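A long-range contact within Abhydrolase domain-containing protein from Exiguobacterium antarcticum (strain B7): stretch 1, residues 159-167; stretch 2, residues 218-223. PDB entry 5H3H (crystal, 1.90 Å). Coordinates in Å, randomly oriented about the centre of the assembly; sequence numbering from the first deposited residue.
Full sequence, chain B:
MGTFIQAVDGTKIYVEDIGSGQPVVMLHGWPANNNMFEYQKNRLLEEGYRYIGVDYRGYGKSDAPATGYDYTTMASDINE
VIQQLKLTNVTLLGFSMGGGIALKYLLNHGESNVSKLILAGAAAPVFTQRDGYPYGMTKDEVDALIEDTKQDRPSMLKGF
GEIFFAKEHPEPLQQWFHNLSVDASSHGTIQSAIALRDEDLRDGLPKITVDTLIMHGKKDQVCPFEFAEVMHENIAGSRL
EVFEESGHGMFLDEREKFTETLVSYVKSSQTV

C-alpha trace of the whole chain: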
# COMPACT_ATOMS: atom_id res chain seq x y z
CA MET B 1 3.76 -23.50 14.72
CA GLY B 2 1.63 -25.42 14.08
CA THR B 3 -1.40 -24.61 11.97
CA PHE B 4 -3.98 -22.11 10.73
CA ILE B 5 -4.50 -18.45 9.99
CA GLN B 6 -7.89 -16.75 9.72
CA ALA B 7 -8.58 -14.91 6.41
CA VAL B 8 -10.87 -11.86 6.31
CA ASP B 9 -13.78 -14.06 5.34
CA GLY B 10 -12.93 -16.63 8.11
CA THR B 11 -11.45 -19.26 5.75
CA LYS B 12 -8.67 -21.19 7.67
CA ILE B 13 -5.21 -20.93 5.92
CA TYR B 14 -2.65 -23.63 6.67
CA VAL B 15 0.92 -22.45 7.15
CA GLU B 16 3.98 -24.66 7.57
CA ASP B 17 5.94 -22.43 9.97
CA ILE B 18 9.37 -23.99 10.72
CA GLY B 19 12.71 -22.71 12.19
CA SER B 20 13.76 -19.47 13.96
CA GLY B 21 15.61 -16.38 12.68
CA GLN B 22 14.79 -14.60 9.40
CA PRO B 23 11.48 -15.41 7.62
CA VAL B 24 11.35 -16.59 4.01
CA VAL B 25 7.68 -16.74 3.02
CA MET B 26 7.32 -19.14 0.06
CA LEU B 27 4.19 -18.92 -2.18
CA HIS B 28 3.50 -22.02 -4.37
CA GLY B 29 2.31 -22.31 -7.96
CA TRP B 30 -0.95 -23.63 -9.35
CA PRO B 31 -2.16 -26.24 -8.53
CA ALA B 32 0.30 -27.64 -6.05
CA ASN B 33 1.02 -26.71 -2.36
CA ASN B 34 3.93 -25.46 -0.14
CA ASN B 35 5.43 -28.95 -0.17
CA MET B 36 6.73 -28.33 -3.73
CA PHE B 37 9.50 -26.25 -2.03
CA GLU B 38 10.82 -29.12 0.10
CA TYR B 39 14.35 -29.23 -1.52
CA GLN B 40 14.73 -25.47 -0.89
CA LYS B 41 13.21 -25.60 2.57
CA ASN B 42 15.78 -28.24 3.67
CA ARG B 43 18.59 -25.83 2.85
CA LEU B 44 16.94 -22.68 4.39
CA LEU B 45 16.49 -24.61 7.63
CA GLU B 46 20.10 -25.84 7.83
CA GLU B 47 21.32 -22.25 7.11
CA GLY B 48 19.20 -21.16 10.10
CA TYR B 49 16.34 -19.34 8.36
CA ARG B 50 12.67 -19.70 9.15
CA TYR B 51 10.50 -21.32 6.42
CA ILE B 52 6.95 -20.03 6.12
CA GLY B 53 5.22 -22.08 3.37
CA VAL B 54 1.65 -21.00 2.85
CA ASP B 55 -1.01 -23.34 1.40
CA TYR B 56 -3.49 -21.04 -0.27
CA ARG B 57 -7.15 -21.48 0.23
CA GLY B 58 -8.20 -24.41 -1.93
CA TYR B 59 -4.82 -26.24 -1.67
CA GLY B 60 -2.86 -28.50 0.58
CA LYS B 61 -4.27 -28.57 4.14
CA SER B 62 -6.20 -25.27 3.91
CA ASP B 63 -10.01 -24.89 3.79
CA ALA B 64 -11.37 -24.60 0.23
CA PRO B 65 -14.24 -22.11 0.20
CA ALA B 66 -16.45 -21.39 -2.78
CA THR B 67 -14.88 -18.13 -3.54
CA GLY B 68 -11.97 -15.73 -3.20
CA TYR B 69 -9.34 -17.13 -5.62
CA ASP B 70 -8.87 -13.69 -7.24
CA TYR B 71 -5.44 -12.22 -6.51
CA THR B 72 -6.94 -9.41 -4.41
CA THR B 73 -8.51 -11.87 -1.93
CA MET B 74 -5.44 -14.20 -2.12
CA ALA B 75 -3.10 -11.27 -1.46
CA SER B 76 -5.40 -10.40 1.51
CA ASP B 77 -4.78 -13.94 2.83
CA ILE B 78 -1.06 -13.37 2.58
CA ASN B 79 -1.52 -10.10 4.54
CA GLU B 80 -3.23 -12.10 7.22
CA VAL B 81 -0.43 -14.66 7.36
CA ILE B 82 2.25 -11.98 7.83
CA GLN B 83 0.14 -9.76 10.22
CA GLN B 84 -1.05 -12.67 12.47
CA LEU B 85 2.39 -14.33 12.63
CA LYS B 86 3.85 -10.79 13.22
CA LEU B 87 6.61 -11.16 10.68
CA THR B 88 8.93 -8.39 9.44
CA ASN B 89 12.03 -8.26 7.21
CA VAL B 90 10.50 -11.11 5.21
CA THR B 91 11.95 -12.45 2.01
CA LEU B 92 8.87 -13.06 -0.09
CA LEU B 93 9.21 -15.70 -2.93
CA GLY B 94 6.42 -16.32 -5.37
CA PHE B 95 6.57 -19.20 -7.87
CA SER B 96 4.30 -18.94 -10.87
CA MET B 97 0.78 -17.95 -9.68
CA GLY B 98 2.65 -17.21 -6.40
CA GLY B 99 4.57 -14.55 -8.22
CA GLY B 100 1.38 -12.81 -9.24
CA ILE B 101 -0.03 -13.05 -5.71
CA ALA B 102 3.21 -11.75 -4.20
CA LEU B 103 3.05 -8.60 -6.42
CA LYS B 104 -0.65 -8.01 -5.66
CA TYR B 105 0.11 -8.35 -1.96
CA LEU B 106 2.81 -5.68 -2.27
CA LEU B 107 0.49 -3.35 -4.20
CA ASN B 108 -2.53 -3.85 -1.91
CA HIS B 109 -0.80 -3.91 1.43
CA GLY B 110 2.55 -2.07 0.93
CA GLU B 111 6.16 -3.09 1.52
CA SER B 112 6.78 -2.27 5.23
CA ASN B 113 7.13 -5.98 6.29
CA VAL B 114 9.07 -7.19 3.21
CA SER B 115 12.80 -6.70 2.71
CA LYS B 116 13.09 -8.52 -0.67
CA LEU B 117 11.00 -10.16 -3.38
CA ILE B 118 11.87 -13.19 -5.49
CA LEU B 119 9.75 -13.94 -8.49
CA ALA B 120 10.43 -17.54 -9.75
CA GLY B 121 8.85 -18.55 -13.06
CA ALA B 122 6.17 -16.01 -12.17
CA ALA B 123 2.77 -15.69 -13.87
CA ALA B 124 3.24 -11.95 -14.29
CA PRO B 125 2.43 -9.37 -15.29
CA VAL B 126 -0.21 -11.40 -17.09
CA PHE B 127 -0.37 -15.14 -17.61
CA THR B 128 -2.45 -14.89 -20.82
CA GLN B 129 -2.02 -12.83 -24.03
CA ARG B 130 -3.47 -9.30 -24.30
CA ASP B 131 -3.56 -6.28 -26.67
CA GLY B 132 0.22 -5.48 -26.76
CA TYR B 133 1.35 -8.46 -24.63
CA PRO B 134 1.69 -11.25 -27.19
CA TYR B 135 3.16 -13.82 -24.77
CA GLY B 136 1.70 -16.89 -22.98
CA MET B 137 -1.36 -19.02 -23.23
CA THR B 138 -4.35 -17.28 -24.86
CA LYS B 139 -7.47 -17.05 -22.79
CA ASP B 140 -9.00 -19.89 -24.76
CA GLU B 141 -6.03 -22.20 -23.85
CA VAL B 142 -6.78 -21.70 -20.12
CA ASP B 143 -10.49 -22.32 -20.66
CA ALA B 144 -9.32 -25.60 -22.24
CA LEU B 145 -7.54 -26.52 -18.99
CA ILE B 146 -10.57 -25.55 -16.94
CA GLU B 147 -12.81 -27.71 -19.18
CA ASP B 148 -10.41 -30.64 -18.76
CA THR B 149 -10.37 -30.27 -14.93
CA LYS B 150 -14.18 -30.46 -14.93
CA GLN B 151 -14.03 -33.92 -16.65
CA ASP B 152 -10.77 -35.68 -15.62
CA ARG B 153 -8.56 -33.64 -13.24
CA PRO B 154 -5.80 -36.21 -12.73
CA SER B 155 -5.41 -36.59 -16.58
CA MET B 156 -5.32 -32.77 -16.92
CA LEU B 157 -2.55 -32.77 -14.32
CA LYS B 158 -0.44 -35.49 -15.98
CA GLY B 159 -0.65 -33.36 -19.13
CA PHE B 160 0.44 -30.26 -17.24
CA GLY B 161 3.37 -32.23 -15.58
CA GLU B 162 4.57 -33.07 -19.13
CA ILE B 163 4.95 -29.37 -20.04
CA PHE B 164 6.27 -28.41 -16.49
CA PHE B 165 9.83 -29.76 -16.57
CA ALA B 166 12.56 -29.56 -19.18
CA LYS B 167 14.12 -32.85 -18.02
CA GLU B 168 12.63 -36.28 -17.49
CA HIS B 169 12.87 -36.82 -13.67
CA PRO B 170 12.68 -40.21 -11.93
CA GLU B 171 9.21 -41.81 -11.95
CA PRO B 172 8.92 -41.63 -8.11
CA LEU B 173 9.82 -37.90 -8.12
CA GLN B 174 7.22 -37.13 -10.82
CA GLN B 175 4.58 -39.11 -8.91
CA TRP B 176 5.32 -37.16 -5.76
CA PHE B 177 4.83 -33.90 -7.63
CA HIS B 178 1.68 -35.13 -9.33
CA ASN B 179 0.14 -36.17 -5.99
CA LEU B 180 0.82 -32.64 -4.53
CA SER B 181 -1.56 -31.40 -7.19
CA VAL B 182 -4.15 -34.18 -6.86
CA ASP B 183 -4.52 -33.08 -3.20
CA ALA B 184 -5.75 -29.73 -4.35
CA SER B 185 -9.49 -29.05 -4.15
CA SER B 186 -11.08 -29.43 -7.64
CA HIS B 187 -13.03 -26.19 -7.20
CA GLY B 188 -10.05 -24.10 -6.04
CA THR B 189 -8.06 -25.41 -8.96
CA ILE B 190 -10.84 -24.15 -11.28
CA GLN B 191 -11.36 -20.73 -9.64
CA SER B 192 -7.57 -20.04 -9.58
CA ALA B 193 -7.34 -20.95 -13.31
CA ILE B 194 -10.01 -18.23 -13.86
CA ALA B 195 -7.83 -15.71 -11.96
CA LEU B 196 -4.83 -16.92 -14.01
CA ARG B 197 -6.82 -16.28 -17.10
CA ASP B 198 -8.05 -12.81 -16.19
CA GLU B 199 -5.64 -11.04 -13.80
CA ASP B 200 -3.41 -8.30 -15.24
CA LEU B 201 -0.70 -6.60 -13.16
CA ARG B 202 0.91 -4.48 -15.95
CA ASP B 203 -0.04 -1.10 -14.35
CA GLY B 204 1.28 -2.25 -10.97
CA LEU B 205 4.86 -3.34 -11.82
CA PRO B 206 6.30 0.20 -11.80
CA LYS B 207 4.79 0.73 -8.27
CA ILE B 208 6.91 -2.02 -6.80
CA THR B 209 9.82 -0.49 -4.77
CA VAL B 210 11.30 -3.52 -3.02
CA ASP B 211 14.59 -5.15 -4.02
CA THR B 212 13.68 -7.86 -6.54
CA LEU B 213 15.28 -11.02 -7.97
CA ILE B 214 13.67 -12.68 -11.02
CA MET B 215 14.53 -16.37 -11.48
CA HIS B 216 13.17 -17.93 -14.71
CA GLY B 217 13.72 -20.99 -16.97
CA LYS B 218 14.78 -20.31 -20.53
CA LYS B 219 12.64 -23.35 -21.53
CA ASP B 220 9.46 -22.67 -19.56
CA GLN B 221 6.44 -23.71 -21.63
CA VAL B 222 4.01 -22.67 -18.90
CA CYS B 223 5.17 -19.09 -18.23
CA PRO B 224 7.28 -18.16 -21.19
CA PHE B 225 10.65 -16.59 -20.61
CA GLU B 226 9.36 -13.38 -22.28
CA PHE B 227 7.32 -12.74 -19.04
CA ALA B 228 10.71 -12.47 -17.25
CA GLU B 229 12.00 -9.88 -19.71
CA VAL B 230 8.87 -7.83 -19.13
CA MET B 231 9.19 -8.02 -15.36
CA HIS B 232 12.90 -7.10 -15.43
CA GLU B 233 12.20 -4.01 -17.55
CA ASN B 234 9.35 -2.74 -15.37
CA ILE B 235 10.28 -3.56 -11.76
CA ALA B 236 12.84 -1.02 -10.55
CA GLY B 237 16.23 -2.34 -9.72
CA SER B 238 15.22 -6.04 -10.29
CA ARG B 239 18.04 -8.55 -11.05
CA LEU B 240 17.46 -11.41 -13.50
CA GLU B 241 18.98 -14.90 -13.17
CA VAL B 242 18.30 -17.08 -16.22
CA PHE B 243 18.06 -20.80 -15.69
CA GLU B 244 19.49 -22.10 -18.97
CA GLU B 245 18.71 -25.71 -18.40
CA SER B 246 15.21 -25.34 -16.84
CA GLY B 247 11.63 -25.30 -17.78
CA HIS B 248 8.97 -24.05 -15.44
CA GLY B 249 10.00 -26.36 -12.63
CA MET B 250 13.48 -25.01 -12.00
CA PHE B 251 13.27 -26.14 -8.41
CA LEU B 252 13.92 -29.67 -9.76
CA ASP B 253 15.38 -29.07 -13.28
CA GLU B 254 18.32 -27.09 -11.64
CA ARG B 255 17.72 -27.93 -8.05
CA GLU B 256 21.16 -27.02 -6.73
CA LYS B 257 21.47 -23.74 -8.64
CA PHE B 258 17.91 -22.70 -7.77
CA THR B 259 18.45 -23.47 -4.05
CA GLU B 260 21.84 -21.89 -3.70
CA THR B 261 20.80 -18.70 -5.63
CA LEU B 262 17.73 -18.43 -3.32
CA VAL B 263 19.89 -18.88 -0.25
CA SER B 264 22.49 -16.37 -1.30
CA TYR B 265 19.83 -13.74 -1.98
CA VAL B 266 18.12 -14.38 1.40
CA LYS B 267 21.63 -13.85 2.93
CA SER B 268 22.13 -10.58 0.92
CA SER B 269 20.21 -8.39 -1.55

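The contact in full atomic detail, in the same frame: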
# COMPACT_ATOMS: atom_id res chain seq x y z
N GLY B 159 -0.93 -34.18 -17.98
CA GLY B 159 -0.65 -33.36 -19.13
C GLY B 159 0.09 -32.11 -18.79
O GLY B 159 1.02 -31.75 -19.47
N PHE B 160 -0.29 -31.44 -17.71
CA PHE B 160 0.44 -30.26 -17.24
C PHE B 160 1.89 -30.57 -16.75
O PHE B 160 2.86 -29.85 -17.07
CB PHE B 160 -0.46 -29.57 -16.19
CG PHE B 160 0.04 -28.22 -15.73
CD1 PHE B 160 0.04 -27.13 -16.62
CD2 PHE B 160 0.47 -28.02 -14.43
CE1 PHE B 160 0.49 -25.89 -16.18
CE2 PHE B 160 0.93 -26.76 -13.99
CZ PHE B 160 0.93 -25.71 -14.86
N GLY B 161 2.05 -31.68 -16.01
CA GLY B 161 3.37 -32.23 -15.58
C GLY B 161 4.35 -32.42 -16.75
O GLY B 161 5.55 -32.15 -16.63
N GLU B 162 3.80 -32.85 -17.90
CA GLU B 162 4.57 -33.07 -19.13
C GLU B 162 5.17 -31.80 -19.74
O GLU B 162 6.23 -31.86 -20.37
CB GLU B 162 3.70 -33.84 -20.17
CG GLU B 162 3.53 -35.32 -19.77
CD GLU B 162 2.49 -36.07 -20.58
OE1 GLU B 162 1.46 -35.50 -20.98
OE2 GLU B 162 2.70 -37.28 -20.81
N ILE B 163 4.49 -30.67 -19.54
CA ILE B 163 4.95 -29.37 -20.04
C ILE B 163 5.66 -28.54 -18.92
O ILE B 163 6.10 -27.45 -19.16
CB ILE B 163 3.72 -28.67 -20.73
CG1 ILE B 163 4.16 -28.03 -22.02
CG2 ILE B 163 2.90 -27.75 -19.82
CD1 ILE B 163 3.15 -27.14 -22.74
N PHE B 164 5.83 -29.11 -17.73
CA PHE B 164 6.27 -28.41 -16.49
C PHE B 164 7.77 -28.45 -16.35
O PHE B 164 8.36 -27.51 -15.83
CB PHE B 164 5.59 -29.08 -15.29
CG PHE B 164 5.51 -28.22 -14.05
CD1 PHE B 164 6.60 -28.03 -13.26
CD2 PHE B 164 4.31 -27.64 -13.67
CE1 PHE B 164 6.50 -27.24 -12.12
CE2 PHE B 164 4.20 -26.88 -12.52
CZ PHE B 164 5.29 -26.69 -11.76
N PHE B 165 8.42 -29.51 -16.84
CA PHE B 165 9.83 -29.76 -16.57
C PHE B 165 10.54 -29.91 -17.89
O PHE B 165 9.99 -30.44 -18.83
CB PHE B 165 10.04 -31.01 -15.72
CG PHE B 165 9.44 -30.92 -14.35
CD1 PHE B 165 9.99 -30.07 -13.41
CD2 PHE B 165 8.30 -31.66 -14.01
CE1 PHE B 165 9.43 -29.96 -12.11
CE2 PHE B 165 7.74 -31.55 -12.74
CZ PHE B 165 8.31 -30.70 -11.79
N ALA B 166 11.76 -29.41 -17.95
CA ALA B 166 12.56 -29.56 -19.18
C ALA B 166 13.19 -30.95 -19.24
O ALA B 166 13.45 -31.46 -20.33
CB ALA B 166 13.62 -28.47 -19.24
N LYS B 167 13.48 -31.54 -18.09
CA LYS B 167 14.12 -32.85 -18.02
C LYS B 167 13.13 -33.92 -17.57
O LYS B 167 12.12 -33.62 -16.88
CB LYS B 167 15.34 -32.79 -17.10
CG LYS B 167 16.54 -32.24 -17.83
CD LYS B 167 17.72 -32.13 -16.93
CE LYS B 167 17.80 -30.76 -16.28
NZ LYS B 167 18.97 -30.68 -15.36
N LYS B 218 14.76 -20.67 -19.13
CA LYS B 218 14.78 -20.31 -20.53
C LYS B 218 13.75 -21.15 -21.30
O LYS B 218 13.11 -20.63 -22.21
CB LYS B 218 16.19 -20.47 -21.12
CG LYS B 218 16.43 -19.65 -22.37
CD LYS B 218 16.29 -18.15 -22.09
CE LYS B 218 16.88 -17.27 -23.21
NZ LYS B 218 16.40 -17.69 -24.57
N LYS B 219 13.54 -22.42 -20.86
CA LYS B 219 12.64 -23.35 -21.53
C LYS B 219 11.23 -23.54 -20.98
O LYS B 219 10.57 -24.51 -21.30
CB LYS B 219 13.34 -24.71 -21.68
CG LYS B 219 14.71 -24.59 -22.28
CD LYS B 219 15.24 -25.96 -22.68
CE LYS B 219 16.25 -26.49 -21.69
NZ LYS B 219 16.34 -27.97 -21.76
N ASP B 220 10.74 -22.57 -20.20
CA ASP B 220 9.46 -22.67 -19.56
C ASP B 220 8.37 -22.60 -20.62
O ASP B 220 8.29 -21.63 -21.38
CB ASP B 220 9.42 -21.52 -18.55
CG ASP B 220 8.29 -21.58 -17.65
OD1 ASP B 220 7.26 -22.27 -17.95
OD2 ASP B 220 8.39 -20.84 -16.57
N GLN B 221 7.54 -23.64 -20.70
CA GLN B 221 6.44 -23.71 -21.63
C GLN B 221 5.16 -23.21 -20.97
O GLN B 221 4.15 -23.01 -21.62
CB GLN B 221 6.27 -25.15 -22.14
CG GLN B 221 7.57 -25.75 -22.66
CD GLN B 221 7.42 -27.08 -23.38
OE1 GLN B 221 6.38 -27.71 -23.35
NE2 GLN B 221 8.48 -27.51 -24.03
N VAL B 222 5.19 -23.06 -19.66
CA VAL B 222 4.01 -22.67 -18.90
C VAL B 222 3.87 -21.13 -18.80
O VAL B 222 2.81 -20.57 -19.15
CB VAL B 222 4.09 -23.31 -17.50
CG1 VAL B 222 2.94 -22.83 -16.64
CG2 VAL B 222 4.06 -24.84 -17.61
N CYS B 223 4.92 -20.50 -18.24
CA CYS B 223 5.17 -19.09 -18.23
C CYS B 223 6.40 -18.82 -19.11
O CYS B 223 7.54 -19.02 -18.72
CB CYS B 223 5.45 -18.59 -16.81
SG CYS B 223 4.03 -18.73 -15.75
O HOH W 1 8.47 -26.00 -18.93

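The contact is small, burying 314 Å² over both sides, and no direct hydrogen bond crosses it. Its centre is Val 222, a buried residue whose CA-to-CB bond runs sideways to the helical stretch. With chi1 at 175° (t), both methyls of Val 222 reach the Phe 160 ring, CG1 at 3.9 Å from CZ and CG2 at 4.0 Å from CE1, and CG2 also lies 3.8 Å from CG2 of Ile 163. A beta-branched side chain set sideways can thus serve two apolar partners.

Phe 160 also leaves its backbone sideways, but its t rotamer (chi1 -172°) carries the end of the ring nearer to the valine, which approaches it obliquely. Phe 164, four residues later, has its CA-to-CB bond pointing away; what it offers Val 222 is backbone, its CA 4.3 Å from CG2.

The loop around Val 222 is held from within. Asp 220, also t (chi1 -171°), points its CA-to-CB bond away from the helix and turns its carboxylate back on its own backbone: OD1 accepts from Val 222 N at 2.8 Å and from Cys 223 N at 2.9 Å.

Water 1 donates to Ile 163 O at 2.8 Å and accepts from Gln 221 N at 3.1 Å, bridging the residues whose CA atoms are closest across the contact, 6.1 Å apart.

Gln 221 points toward the helix; chi1 m directs the side chain and chi2 t extends it, so its amide end lies beside Ile 163. There Gln 221 OE1 sits 2.6 Å from Ile 163 CG1, a clash, and Ile 163 has an off-well chi1 of -137°; neither detail is a rule to copy. At the exposed margin, Lys 219 (chi1 m, chi2 t) bends at an off-well chi3 of -103°, its NZ 3.7 Å from CB of Ala 166; a crystal neighbour also touches it.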